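Local coordinates for kinesin-like protein KAR3 (Saccharomyces cerevisiae, PDB 1F9V), which probably uses ATP hydrolysis to drive movement along microtubules, as a kinesin-related motor protein of budding yeast, at residues 164-168 against 178-182. The protein carries 2 engineered substitutions. Numbering follows the deposited sequence.
Sequences KHEIR and ITNVT
Residues 164-168 are extended and pair antiparallel with the start of 178-182, at Ile167 and Ile178, a non-hydrogen-bonded pair with CA atoms 4.6 Å apart. Beyond it, Thr179 N donates to Glu166 O (2.9 Å), but the return bond goes to a side chain: Thr179, with chi1 p, sets OG1 2.8 Å from Glu166 N. Residues 178-182 then bend through a type II turn from Ile178 to Val181, with Asn180 at phi/psi 59/33. From there Asn180 (chi1 m, chi2 -48°) directs its amide back, ND2 lying 2.7 Å from Lys164 O. His165 takes chi1 m and chi2 -55°, so ND1 donates to Thr179 O at 2.9 Å, nearly in the ring plane, while Val181 CG2 (chi1 t) approaches ND1 to 3.5 Å. This is the open end of a two-stranded beta hairpin, strands 167-170 and 175-178, on the surface of the kinesin motor domain. Ile167 and Ile178, both m,t, share one face of the hairpin and pack on helix 297-306; Ile178 and Val181 also touch strand 130-141, part of the large mixed sheet. On the outer side Glu166 (m,t) and Arg168 (chi1 m, chi2 -102°) form a salt bridge, NH1 to OE1 2.7 Å. The Arg168 guanidinium is covered on one face by the Thr179 methyl, CG2 being 3.7 Å from NE.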
ATOM      1  N   LYS A 164       8.713 -23.027 -10.154  1.00 27.38           N
ATOM      2  CA  LYS A 164       7.635 -22.261 -10.762  1.00 26.35           C
ATOM      3  C   LYS A 164       6.661 -21.759  -9.708  1.00 22.87           C
ATOM      4  O   LYS A 164       6.437 -22.411  -8.689  1.00 22.53           O
ATOM      5  CB  LYS A 164       6.883 -23.118 -11.785  1.00 29.98           C
ATOM      6  CG  LYS A 164       6.809 -22.499 -13.173  1.00 33.82           C
ATOM      7  CD  LYS A 164       5.860 -23.273 -14.079  1.00 37.57           C
ATOM      8  CE  LYS A 164       6.509 -24.550 -14.609  1.00 40.50           C
ATOM      9  NZ  LYS A 164       6.403 -24.677 -16.102  1.00 43.68           N
ATOM     10  N   HIS A 165       6.085 -20.591  -9.969  1.00 20.31           N
ATOM     11  CA  HIS A 165       5.128 -19.991  -9.057  1.00 17.62           C
ATOM     12  C   HIS A 165       3.832 -19.701  -9.784  1.00 16.20           C
ATOM     13  O   HIS A 165       3.745 -18.736 -10.534  1.00 17.77           O
ATOM     14  CB  HIS A 165       5.681 -18.685  -8.485  1.00 16.40           C
ATOM     15  CG  HIS A 165       6.937 -18.854  -7.696  1.00 16.06           C
ATOM     16  ND1 HIS A 165       7.036 -19.721  -6.627  1.00 15.67           N
ATOM     17  CD2 HIS A 165       8.152 -18.267  -7.817  1.00 16.10           C
ATOM     18  CE1 HIS A 165       8.254 -19.658  -6.125  1.00 15.98           C
ATOM     19  NE2 HIS A 165       8.952 -18.783  -6.829  1.00 16.99           N
ATOM     20  N   GLU A 166       2.828 -20.543  -9.570  1.00 13.23           N
ATOM     21  CA  GLU A 166       1.534 -20.350 -10.209  1.00 13.07           C
ATOM     22  C   GLU A 166       0.507 -19.858  -9.205  1.00 11.34           C
ATOM     23  O   GLU A 166       0.469 -20.323  -8.068  1.00 12.17           O
ATOM     24  CB  GLU A 166       1.026 -21.660 -10.830  1.00 12.51           C
ATOM     25  CG  GLU A 166       1.832 -22.135 -12.013  1.00 14.47           C
ATOM     26  CD  GLU A 166       1.159 -23.280 -12.747  1.00 15.10           C
ATOM     27  OE1 GLU A 166       0.226 -23.891 -12.187  1.00 15.37           O
ATOM     28  OE2 GLU A 166       1.566 -23.568 -13.885  1.00 19.17           O
ATOM     29  N   ILE A 167      -0.323 -18.918  -9.637  1.00 11.24           N
ATOM     30  CA  ILE A 167      -1.379 -18.382  -8.802  1.00 10.42           C
ATOM     31  C   ILE A 167      -2.556 -19.360  -8.821  1.00 11.43           C
ATOM     32  O   ILE A 167      -3.021 -19.766  -9.888  1.00 11.19           O
ATOM     33  CB  ILE A 167      -1.852 -17.010  -9.324  1.00  9.99           C
ATOM     34  CG1 ILE A 167      -0.763 -15.963  -9.082  1.00 11.43           C
ATOM     35  CG2 ILE A 167      -3.139 -16.602  -8.640  1.00 10.40           C
ATOM     36  CD1 ILE A 167      -1.087 -14.586  -9.670  1.00 11.66           C
ATOM     37  N   ARG A 168      -3.026 -19.733  -7.633  1.00 11.59           N
ATOM     38  CA  ARG A 168      -4.142 -20.660  -7.496  1.00 10.75           C
ATOM     39  C   ARG A 168      -5.295 -19.997  -6.774  1.00 10.35           C
ATOM     40  O   ARG A 168      -5.267 -19.839  -5.555  1.00 11.92           O
ATOM     41  CB  ARG A 168      -3.721 -21.904  -6.708  1.00 11.90           C
ATOM     42  CG  ARG A 168      -2.650 -22.735  -7.372  1.00 12.25           C
ATOM     43  CD  ARG A 168      -3.234 -23.973  -8.035  1.00 14.41           C
ATOM     44  NE  ARG A 168      -2.183 -24.919  -8.404  1.00 15.79           N
ATOM     45  CZ  ARG A 168      -1.504 -24.876  -9.549  1.00 17.26           C
ATOM     46  NH1 ARG A 168      -1.768 -23.932 -10.440  1.00 16.53           N
ATOM     47  NH2 ARG A 168      -0.546 -25.763  -9.798  1.00 17.10           N
ATOM     48  N   ILE A 178       0.001 -19.264  -3.833  1.00 10.17           N
ATOM     49  CA  ILE A 178       0.971 -19.294  -4.917  1.00 11.94           C
ATOM     50  C   ILE A 178       1.826 -20.528  -4.713  1.00 12.20           C
ATOM     51  O   ILE A 178       2.377 -20.731  -3.637  1.00 13.52           O
ATOM     52  CB  ILE A 178       1.896 -18.054  -4.904  1.00 11.63           C
ATOM     53  CG1 ILE A 178       1.063 -16.768  -4.834  1.00 10.91           C
ATOM     54  CG2 ILE A 178       2.777 -18.052  -6.148  1.00 11.82           C
ATOM     55  CD1 ILE A 178       1.860 -15.567  -4.338  1.00 10.83           C
ATOM     56  N   THR A 179       1.946 -21.347  -5.748  1.00 13.09           N
ATOM     57  CA  THR A 179       2.724 -22.572  -5.632  1.00 13.87           C
ATOM     58  C   THR A 179       4.216 -22.332  -5.437  1.00 14.38           C
ATOM     59  O   THR A 179       4.795 -21.386  -5.986  1.00 14.42           O
ATOM     60  CB  THR A 179       2.527 -23.467  -6.864  1.00 13.26           C
ATOM     61  OG1 THR A 179       3.090 -22.828  -8.009  1.00 13.45           O
ATOM     62  CG2 THR A 179       1.057 -23.713  -7.107  1.00 13.33           C
ATOM     63  N   ASN A 180       4.820 -23.198  -4.629  1.00 14.60           N
ATOM     64  CA  ASN A 180       6.244 -23.154  -4.338  1.00 15.48           C
ATOM     65  C   ASN A 180       6.747 -21.857  -3.716  1.00 15.49           C
ATOM     66  O   ASN A 180       7.878 -21.446  -3.964  1.00 16.28           O
ATOM     67  CB  ASN A 180       7.030 -23.463  -5.609  1.00 18.13           C
ATOM     68  CG  ASN A 180       6.649 -24.806  -6.205  1.00 20.70           C
ATOM     69  OD1 ASN A 180       6.589 -25.816  -5.495  1.00 22.22           O
ATOM     70  ND2 ASN A 180       6.377 -24.823  -7.505  1.00 21.30           N
ATOM     71  N   VAL A 181       5.902 -21.221  -2.909  1.00 14.46           N
ATOM     72  CA  VAL A 181       6.275 -19.988  -2.232  1.00 14.34           C
ATOM     73  C   VAL A 181       6.324 -20.279  -0.746  1.00 13.79           C
ATOM     74  O   VAL A 181       5.348 -20.750  -0.166  1.00 15.36           O
ATOM     75  CB  VAL A 181       5.259 -18.859  -2.476  1.00 15.26           C
ATOM     76  CG1 VAL A 181       5.475 -17.738  -1.452  1.00 15.34           C
ATOM     77  CG2 VAL A 181       5.409 -18.331  -3.901  1.00 16.18           C
ATOM     78  N   THR A 182       7.468 -20.001  -0.137  1.00 12.82           N
ATOM     79  CA  THR A 182       7.654 -20.238   1.284  1.00 14.43           C
ATOM     80  C   THR A 182       6.642 -19.507   2.157  1.00 14.77           C
ATOM     81  O   THR A 182       6.400 -18.310   1.977  1.00 14.25           O
ATOM     82  CB  THR A 182       9.060 -19.799   1.726  1.00 13.76           C
ATOM     83  OG1 THR A 182      10.037 -20.431   0.899  1.00 16.81           O
ATOM     84  CG2 THR A 182       9.309 -20.172   3.176  1.00 14.73           C
TER